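Local coordinates for beta sliding clamp (Caulobacter crescentus, PDB 5WCE), which probably forms a ring-shaped head-to-tail homodimer around DNA that tethers DNA polymerases and other proteins to it and makes them processive, at residues T150-S155 against R188-E193; V260-N265 against K371-P376. All blocks are in the same frame, centred on the assembly; numbering follows the deposited sequence. Where two conformers were deposited one is given.

From the N terminus, beyond the N-terminal domain, helix 140-148 leads into residues 150-155; the chain then runs through strands 165-173 and 176-184 and comes back on strand 188-195, where contact 1 closes a loop within the central domain. Contact 2 follows in series: the connector 260-265, leading to strand 267-272, is met by strand 370-374 after most of the C-terminal domain has been traversed. The loops neither nest nor cross. Strands 188-195 and 370-374 are antiparallel neighbours in one sheet spanning the two domains, with Leu-189 backbone-paired to Val-373 and Leu-191 to Lys-371. Contact 1 uses one face of that sheet; contact 2 lies on the opposite one, where Leu-191 also touches Ile-261.

Contact 1. Residues T150-S155 against R188-E193; sequences TRFAIS and RLALAE
Arg-188, at the start of the strand, brings its guanidinium against the turn at Phe-152 and Ala-153. CG lies between the backbone N and the carbonyl carbon, and a bend at chi2 (83°) turns the chain so that CD passes 3.9 Å from Ala-153 CB. Beyond it, one guanidinium face has Ala-153 CA above it, off toward the rim. The Phe-152 ring stands steeply to this plane, at 78°, and NH1 meets the ring at its edge, in plane, 3.5 Å from CD2, rather than over its face. Arg-188 NH2 lies near Phe-152 O without a usable bonding angle; it donates instead to a water, 3.2 Å away, which is placed to donate to Ile-154 O among competing acceptors. The other nitrogens are held by salt bridges, NE to Asp-185 and NH1 to Asp-339 of helix 334-343, so the position of the group is fixed from several directions. A methionine in place of Arg-188 would probably leave both carboxylates without their cationic mate and the water without its donor. Leu-189 turns its side chain to the other face of the sheet, an alternation that gives Ala-190 and Ala-192 to this side. The setting is the helix-and-sheet architecture of the DNA clamp fold, in which the turn following helix 140-148 settles on strand 188-195 of the central domain. Ala-190 CB sits among three residues: 3.7 Å from Thr-150 CA, 3.9 Å from Ala-153 CB and 4.0 Å from Phe-152 CE1. Small residues are consistent with so close an approach. Ala-192 CB is met by Thr-150 CG2 at 3.7 Å; that methyl, anti to the carbonyl carbon, is directed at the strand and lies 3.6 Å from Ala-192 N, while OG1 of Thr-150 bonds to Leu-146 O in the helix.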
ATOM      1  N   THR A 150       1.493 -20.444  11.910  1.00 19.26           N
ATOM      2  CA  THR A 150       0.403 -20.255  12.881  1.00 19.60           C
ATOM      3  C   THR A 150      -0.105 -18.831  13.088  1.00 19.40           C
ATOM      4  O   THR A 150      -1.215 -18.649  13.535  1.00 20.11           O
ATOM      5  CB  THR A 150       0.827 -20.764  14.266  1.00 19.82           C
ATOM      6  OG1 THR A 150       1.992 -20.032  14.703  1.00 18.39           O
ATOM      7  CG2 THR A 150       1.136 -22.250  14.202  1.00 19.95           C
ATOM      8  N   ARG A 151       0.685 -17.804  12.783  1.00 21.10           N
ATOM      9  CA  ARG A 151       0.369 -16.483  13.365  1.00 21.73           C
ATOM     10  C   ARG A 151      -0.880 -15.842  12.743  1.00 21.35           C
ATOM     11  O   ARG A 151      -1.559 -15.067  13.384  1.00 19.83           O
ATOM     12  CB  ARG A 151       1.566 -15.546  13.266  1.00 24.80           C
ATOM     13  CG  ARG A 151       1.791 -14.958  11.937  1.00 27.21           C
ATOM     14  CD  ARG A 151       3.024 -14.096  11.817  1.00 30.83           C
ATOM     15  NE  ARG A 151       2.792 -12.739  12.196  1.00 34.08           N
ATOM     16  CZ  ARG A 151       3.449 -11.677  11.697  1.00 34.57           C
ATOM     17  NH1 ARG A 151       4.414 -11.802  10.773  1.00 34.12           N
ATOM     18  NH2 ARG A 151       3.115 -10.485  12.131  1.00 35.05           N
ATOM     19  N   PHE A 152      -1.219 -16.263  11.525  1.00 21.16           N
ATOM     20  CA  PHE A 152      -2.433 -15.805  10.850  1.00 21.21           C
ATOM     21  C   PHE A 152      -3.675 -16.109  11.666  1.00 21.25           C
ATOM     22  O   PHE A 152      -4.661 -15.400  11.559  1.00 21.76           O
ATOM     23  CB  PHE A 152      -2.536 -16.427   9.439  1.00 22.52           C
ATOM     24  CG  PHE A 152      -2.965 -17.884   9.450  1.00 22.00           C
ATOM     25  CD1 PHE A 152      -2.030 -18.908   9.568  1.00 22.62           C
ATOM     26  CD2 PHE A 152      -4.317 -18.226   9.422  1.00 22.58           C
ATOM     27  CE1 PHE A 152      -2.419 -20.250   9.634  1.00 21.97           C
ATOM     28  CE2 PHE A 152      -4.712 -19.563   9.479  1.00 22.58           C
ATOM     29  CZ  PHE A 152      -3.774 -20.563   9.555  1.00 22.78           C
ATOM     30  N   ALA A 153      -3.645 -17.141  12.524  1.00 21.27           N
ATOM     31  CA  ALA A 153      -4.805 -17.499  13.297  1.00 21.44           C
ATOM     32  C   ALA A 153      -4.933 -16.792  14.650  1.00 22.88           C
ATOM     33  O   ALA A 153      -5.910 -17.028  15.378  1.00 23.24           O
ATOM     34  CB  ALA A 153      -4.819 -18.987  13.525  1.00 21.02           C
ATOM     35  N   ILE A 154      -3.965 -15.940  14.998  1.00 23.05           N
ATOM     36  CA  ILE A 154      -4.040 -15.213  16.269  1.00 24.55           C
ATOM     37  C   ILE A 154      -5.066 -14.119  16.082  1.00 25.30           C
ATOM     38  O   ILE A 154      -5.075 -13.473  15.041  1.00 23.29           O
ATOM     39  CB  ILE A 154      -2.684 -14.538  16.650  1.00 23.67           C
ATOM     40  CG1 ILE A 154      -1.585 -15.607  16.867  1.00 23.91           C
ATOM     41  CG2 ILE A 154      -2.845 -13.625  17.867  1.00 24.21           C
ATOM     42  CD1 ILE A 154      -0.194 -15.007  16.978  1.00 23.07           C
ATOM     43  N   SER A 155      -5.872 -13.875  17.104  1.00 29.49           N
ATOM     44  CA  SER A 155      -6.865 -12.803  16.996  1.00 33.18           C
ATOM     45  C   SER A 155      -6.172 -11.446  16.878  1.00 36.97           C
ATOM     46  O   SER A 155      -5.125 -11.219  17.513  1.00 35.45           O
ATOM     47  CB  SER A 155      -7.828 -12.772  18.164  1.00 35.30           C
ATOM     48  OG  SER A 155      -8.517 -11.533  18.136  1.00 34.27           O
ATOM     49  N   ARG A 188     -11.021 -20.515  14.278  1.00 24.52           N
ATOM     50  CA  ARG A 188     -10.173 -21.498  13.649  1.00 22.42           C
ATOM     51  C   ARG A 188      -8.881 -21.599  14.480  1.00 21.51           C
ATOM     52  O   ARG A 188      -8.662 -20.764  15.370  1.00 21.17           O
ATOM     53  CB  ARG A 188      -9.863 -21.120  12.215  1.00 22.12           C
ATOM     54  CG  ARG A 188      -9.806 -19.605  11.878  1.00 22.27           C
ATOM     55  CD  ARG A 188      -8.464 -19.033  12.212  1.00 21.90           C
ATOM     56  NE  ARG A 188      -8.349 -17.604  11.894  1.00 21.47           N
ATOM     57  CZ  ARG A 188      -7.989 -17.107  10.727  1.00 20.49           C
ATOM     58  NH1 ARG A 188      -7.779 -17.903   9.677  1.00 19.45           N
ATOM     59  NH2 ARG A 188      -7.907 -15.781  10.600  1.00 20.51           N
ATOM     60  N   LEU A 189      -8.105 -22.619  14.202  1.00 19.68           N
ATOM     61  CA  LEU A 189      -6.919 -22.911  14.966  1.00 19.79           C
ATOM     62  C   LEU A 189      -5.778 -23.327  14.052  1.00 19.35           C
ATOM     63  O   LEU A 189      -5.953 -24.011  12.978  1.00 18.36           O
ATOM     64  CB  LEU A 189      -7.229 -23.966  16.019  1.00 19.96           C
ATOM     65  CG  LEU A 189      -6.079 -24.424  16.949  1.00 20.72           C
ATOM     66  CD1 LEU A 189      -6.579 -24.767  18.343  1.00 21.65           C
ATOM     67  CD2 LEU A 189      -5.314 -25.625  16.338  1.00 21.70           C
ATOM     68  N   ALA A 190      -4.579 -22.993  14.497  1.00 18.11           N
ATOM     69  CA  ALA A 190      -3.351 -23.406  13.819  1.00 18.08           C
ATOM     70  C   ALA A 190      -2.362 -23.931  14.820  1.00 18.84           C
ATOM     71  O   ALA A 190      -2.220 -23.364  15.919  1.00 19.09           O
ATOM     72  CB  ALA A 190      -2.747 -22.266  13.055  1.00 18.19           C
ATOM     73  N   LEU A 191      -1.707 -25.037  14.464  1.00 18.75           N
ATOM     74  CA  LEU A 191      -0.759 -25.697  15.324  1.00 19.50           C
ATOM     75  C   LEU A 191       0.478 -26.034  14.483  1.00 19.95           C
ATOM     76  O   LEU A 191       0.352 -26.553  13.344  1.00 19.41           O
ATOM     77  CB  LEU A 191      -1.394 -26.945  15.941  1.00 20.27           C
ATOM     78  CG  LEU A 191      -0.535 -27.851  16.841  1.00 21.15           C
ATOM     79  CD1 LEU A 191      -1.390 -28.706  17.753  1.00 22.21           C
ATOM     80  CD2 LEU A 191       0.458 -28.737  16.108  1.00 22.24           C
ATOM     81  N   ALA A 192       1.669 -25.739  15.025  1.00 19.58           N
ATOM     82  CA  ALA A 192       2.918 -26.145  14.414  1.00 19.87           C
ATOM     83  C   ALA A 192       3.900 -26.552  15.482  1.00 21.49           C
ATOM     84  O   ALA A 192       3.903 -25.992  16.596  1.00 21.05           O
ATOM     85  CB  ALA A 192       3.480 -25.052  13.545  1.00 18.94           C
ATOM     86  N   GLU A 193       4.709 -27.559  15.189  1.00 22.32           N
ATOM     87  CA  GLU A 193       5.641 -28.048  16.181  1.00 23.93           C
ATOM     88  C   GLU A 193       6.930 -28.541  15.554  1.00 25.12           C
ATOM     89  O   GLU A 193       7.007 -28.790  14.347  1.00 23.99           O
ATOM     90  CB  GLU A 193       4.985 -29.120  17.038  1.00 25.54           C
ATOM     91  CG  GLU A 193       4.753 -30.440  16.290  1.00 25.98           C
ATOM     92  CD  GLU A 193       3.778 -31.373  16.932  1.00 27.55           C
ATOM     93  OE1 GLU A 193       3.323 -31.072  18.053  1.00 27.69           O
ATOM     94  OE2 GLU A 193       3.504 -32.443  16.298  1.00 29.87           O
TER
HETATM   95  O   HOH W   1      -7.140 -13.952  13.070  1.00 29.44           O

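Contact 2. Residues V260-N265 against K371-P376; sequences VIPRDN and KYVLMP
Ile-261 lies across the side chains of Lys-371 and Val-373, two residues on the same face of the last strand of the chain. That strand, 370-374, belongs to the sheet that joins the central and C-terminal domains of the clamp, and the connector 260-265 passes over it on the way to strand 267-272. The two branches of Ile-261 divide the work. CG1, anti to the carbonyl carbon (chi1 -63°), runs obliquely to Val-373 and comes within 3.9 Å of its CG2, whereas the CG2 methyl of Ile-261 sits 4.2 Å from Lys-371 CD. The lysine chain crosses the isoleucine at about a right angle and stays extended until a bend at chi4 (86°); its aliphatic middle, not its ammonium group, makes the touch. Pro-262 meets Val-373 differently, tip to tip, with Pro-262 CD 4.1 Å from Val-373 CG2, a methyl thereby shared by two neighbours in the connector. The side chain of Tyr-372 leaves on the other face of the sheet, toward Phe-152 and helix 334-343. No hydrogen bond spans the two segments; the contact is made by van der Waals packing, most of it between side chains. Val-373 uses its second methyl too: CG1 lies 4.1 Å from Val-260 O.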
ATOM      1  N   VAL A 260     -10.450 -29.423  21.260  1.00 46.35           N
ATOM      2  CA  VAL A 260     -10.985 -28.839  20.046  1.00 44.24           C
ATOM      3  C   VAL A 260     -10.426 -29.544  18.798  1.00 39.81           C
ATOM      4  O   VAL A 260     -11.042 -29.506  17.740  1.00 40.90           O
ATOM      5  CB  VAL A 260     -10.623 -27.330  19.986  1.00 45.65           C
ATOM      6  CG1 VAL A 260     -11.336 -26.661  18.816  1.00 45.49           C
ATOM      7  CG2 VAL A 260     -11.002 -26.635  21.302  1.00 48.17           C
ATOM      8  N   ILE A 261      -9.236 -30.133  18.906  1.00 35.13           N
ATOM      9  CA  ILE A 261      -8.566 -30.721  17.767  1.00 31.37           C
ATOM     10  C   ILE A 261      -9.118 -32.120  17.623  1.00 30.82           C
ATOM     11  O   ILE A 261      -8.864 -32.992  18.470  1.00 29.08           O
ATOM     12  CB  ILE A 261      -7.022 -30.750  17.873  1.00 30.26           C
ATOM     13  CG1 ILE A 261      -6.494 -29.316  17.944  1.00 30.23           C
ATOM     14  CG2 ILE A 261      -6.436 -31.503  16.673  1.00 30.56           C
ATOM     15  CD1 ILE A 261      -4.988 -29.183  17.956  1.00 30.82           C
ATOM     16  N   PRO A 262      -9.888 -32.340  16.556  1.00 28.39           N
ATOM     17  CA  PRO A 262     -10.520 -33.657  16.398  1.00 29.76           C
ATOM     18  C   PRO A 262      -9.532 -34.810  16.171  1.00 30.79           C
ATOM     19  O   PRO A 262      -8.625 -34.709  15.341  1.00 31.08           O
ATOM     20  CB  PRO A 262     -11.450 -33.478  15.190  1.00 28.18           C
ATOM     21  CG  PRO A 262     -11.018 -32.228  14.505  1.00 28.48           C
ATOM     22  CD  PRO A 262     -10.010 -31.497  15.358  1.00 27.82           C
ATOM     23  N   ARG A 263      -9.724 -35.911  16.895  1.00 33.97           N
ATOM     24  CA  ARG A 263      -8.844 -37.089  16.768  1.00 35.12           C
ATOM     25  C   ARG A 263      -9.453 -38.194  15.965  1.00 33.88           C
ATOM     26  O   ARG A 263      -8.719 -39.006  15.403  1.00 35.18           O
ATOM     27  CB  ARG A 263      -8.528 -37.653  18.145  1.00 39.35           C
ATOM     28  CG  ARG A 263      -7.736 -36.718  19.031  1.00 41.11           C
ATOM     29  CD  ARG A 263      -7.597 -37.320  20.435  1.00 46.15           C
ATOM     30  NE  ARG A 263      -6.630 -36.532  21.192  1.00 48.09           N
ATOM     31  N   ASP A 264     -10.771 -38.243  15.923  1.00 32.43           N
ATOM     32  CA  ASP A 264     -11.480 -39.405  15.409  1.00 32.87           C
ATOM     33  C   ASP A 264     -12.256 -39.138  14.142  1.00 29.99           C
ATOM     34  O   ASP A 264     -13.081 -39.960  13.789  1.00 29.36           O
ATOM     35  CB  ASP A 264     -12.440 -39.893  16.508  1.00 36.43           C
ATOM     36  CG  ASP A 264     -11.720 -40.209  17.807  1.00 40.15           C
ATOM     37  OD1 ASP A 264     -10.591 -40.738  17.728  1.00 43.23           O
ATOM     38  OD2 ASP A 264     -12.273 -39.908  18.890  1.00 42.67           O
ATOM     39  N   ASN A 265     -12.041 -37.996  13.465  1.00 25.96           N
ATOM     40  CA  ASN A 265     -12.860 -37.688  12.281  1.00 24.39           C
ATOM     41  C   ASN A 265     -12.622 -38.717  11.166  1.00 25.13           C
ATOM     42  O   ASN A 265     -11.509 -38.877  10.732  1.00 25.34           O
ATOM     43  CB  ASN A 265     -12.571 -36.276  11.717  1.00 22.47           C
ATOM     44  CG  ASN A 265     -13.211 -35.161  12.527  1.00 21.75           C
ATOM     45  OD1 ASN A 265     -13.703 -35.386  13.641  1.00 20.84           O
ATOM     46  ND2 ASN A 265     -13.179 -33.915  11.979  1.00 19.26           N
ATOM     47  N   LYS A 371      -1.067 -28.878  12.188  1.00 19.00           N
ATOM     48  CA  LYS A 371      -2.494 -29.228  12.155  1.00 19.61           C
ATOM     49  C   LYS A 371      -3.286 -27.949  12.020  1.00 19.32           C
ATOM     50  O   LYS A 371      -3.000 -26.944  12.711  1.00 18.45           O
ATOM     51  CB  LYS A 371      -2.924 -30.009  13.420  1.00 20.57           C
ATOM     52  CG  LYS A 371      -2.279 -31.370  13.544  1.00 22.28           C
ATOM     53  CD  LYS A 371      -2.737 -32.091  14.821  1.00 24.44           C
ATOM     54  CE  LYS A 371      -2.089 -33.465  15.054  0.50 25.11           C
ATOM     55  NZ  LYS A 371      -0.787 -33.384  15.763  0.50 25.62           N
ATOM     56  N   TYR A 372      -4.333 -27.974  11.175  1.00 18.46           N
ATOM     57  CA  TYR A 372      -5.287 -26.866  11.118  1.00 17.69           C
ATOM     58  C   TYR A 372      -6.718 -27.367  11.425  1.00 17.76           C
ATOM     59  O   TYR A 372      -7.096 -28.499  11.075  1.00 16.56           O
ATOM     60  CB  TYR A 372      -5.255 -26.172   9.784  1.00 17.70           C
ATOM     61  CG  TYR A 372      -3.873 -25.652   9.521  1.00 18.73           C
ATOM     62  CD1 TYR A 372      -3.443 -24.463  10.110  1.00 19.08           C
ATOM     63  CD2 TYR A 372      -2.973 -26.385   8.777  1.00 18.37           C
ATOM     64  CE1 TYR A 372      -2.129 -24.029   9.920  1.00 18.80           C
ATOM     65  CE2 TYR A 372      -1.653 -25.965   8.631  1.00 19.44           C
ATOM     66  CZ  TYR A 372      -1.274 -24.761   9.217  1.00 19.59           C
ATOM     67  OH  TYR A 372       0.040 -24.285   9.065  1.00 21.90           O
ATOM     68  N   VAL A 373      -7.443 -26.533  12.135  1.00 17.99           N
ATOM     69  CA  VAL A 373      -8.811 -26.812  12.508  1.00 19.05           C
ATOM     70  C   VAL A 373      -9.670 -25.642  11.959  1.00 18.58           C
ATOM     71  O   VAL A 373      -9.364 -24.431  12.189  1.00 18.27           O
ATOM     72  CB  VAL A 373      -9.042 -26.980  14.015  1.00 19.90           C
ATOM     73  CG1 VAL A 373     -10.466 -27.434  14.291  1.00 20.67           C
ATOM     74  CG2 VAL A 373      -8.088 -28.008  14.612  1.00 20.87           C
ATOM     75  N   LEU A 374     -10.708 -26.027  11.223  1.00 18.67           N
ATOM     76  CA  LEU A 374     -11.762 -25.123  10.746  1.00 19.44           C
ATOM     77  C   LEU A 374     -13.073 -25.462  11.423  1.00 19.49           C
ATOM     78  O   LEU A 374     -13.410 -26.643  11.539  1.00 18.60           O
ATOM     79  CB  LEU A 374     -11.972 -25.255   9.243  1.00 20.18           C
ATOM     80  CG  LEU A 374     -10.767 -24.819   8.400  1.00 21.00           C
ATOM     81  CD1 LEU A 374     -10.870 -25.366   6.975  1.00 21.67           C
ATOM     82  CD2 LEU A 374     -10.621 -23.323   8.450  1.00 21.83           C
ATOM     83  N   MET A 375     -13.762 -24.398  11.854  1.00 19.94           N
ATOM     84  CA  MET A 375     -15.036 -24.530  12.520  0.60 21.47           C
ATOM     85  C   MET A 375     -16.143 -24.271  11.489  1.00 21.01           C
ATOM     86  O   MET A 375     -16.115 -23.282  10.777  1.00 19.31           O
ATOM     87  CB  MET A 375     -15.105 -23.570  13.684  0.60 23.50           C
ATOM     88  CG  MET A 375     -13.913 -23.752  14.651  0.60 25.00           C
ATOM     89  SD  MET A 375     -13.824 -25.430  15.313  0.60 28.31           S
ATOM     90  CE  MET A 375     -15.354 -25.366  16.237  0.60 29.56           C
ATOM     91  N   PRO A 376     -17.100 -25.183  11.391  1.00 22.44           N
ATOM     92  CA  PRO A 376     -18.112 -24.970  10.366  1.00 21.95           C
ATOM     93  C   PRO A 376     -19.162 -23.978  10.770  1.00 22.53           C
ATOM     94  O   PRO A 376     -19.295 -23.611  11.934  1.00 21.17           O
ATOM     95  CB  PRO A 376     -18.700 -26.366  10.166  1.00 23.48           C
ATOM     96  CG  PRO A 376     -18.666 -26.949  11.543  1.00 24.35           C
ATOM     97  CD  PRO A 376     -17.358 -26.440  12.129  1.00 22.99           C
TER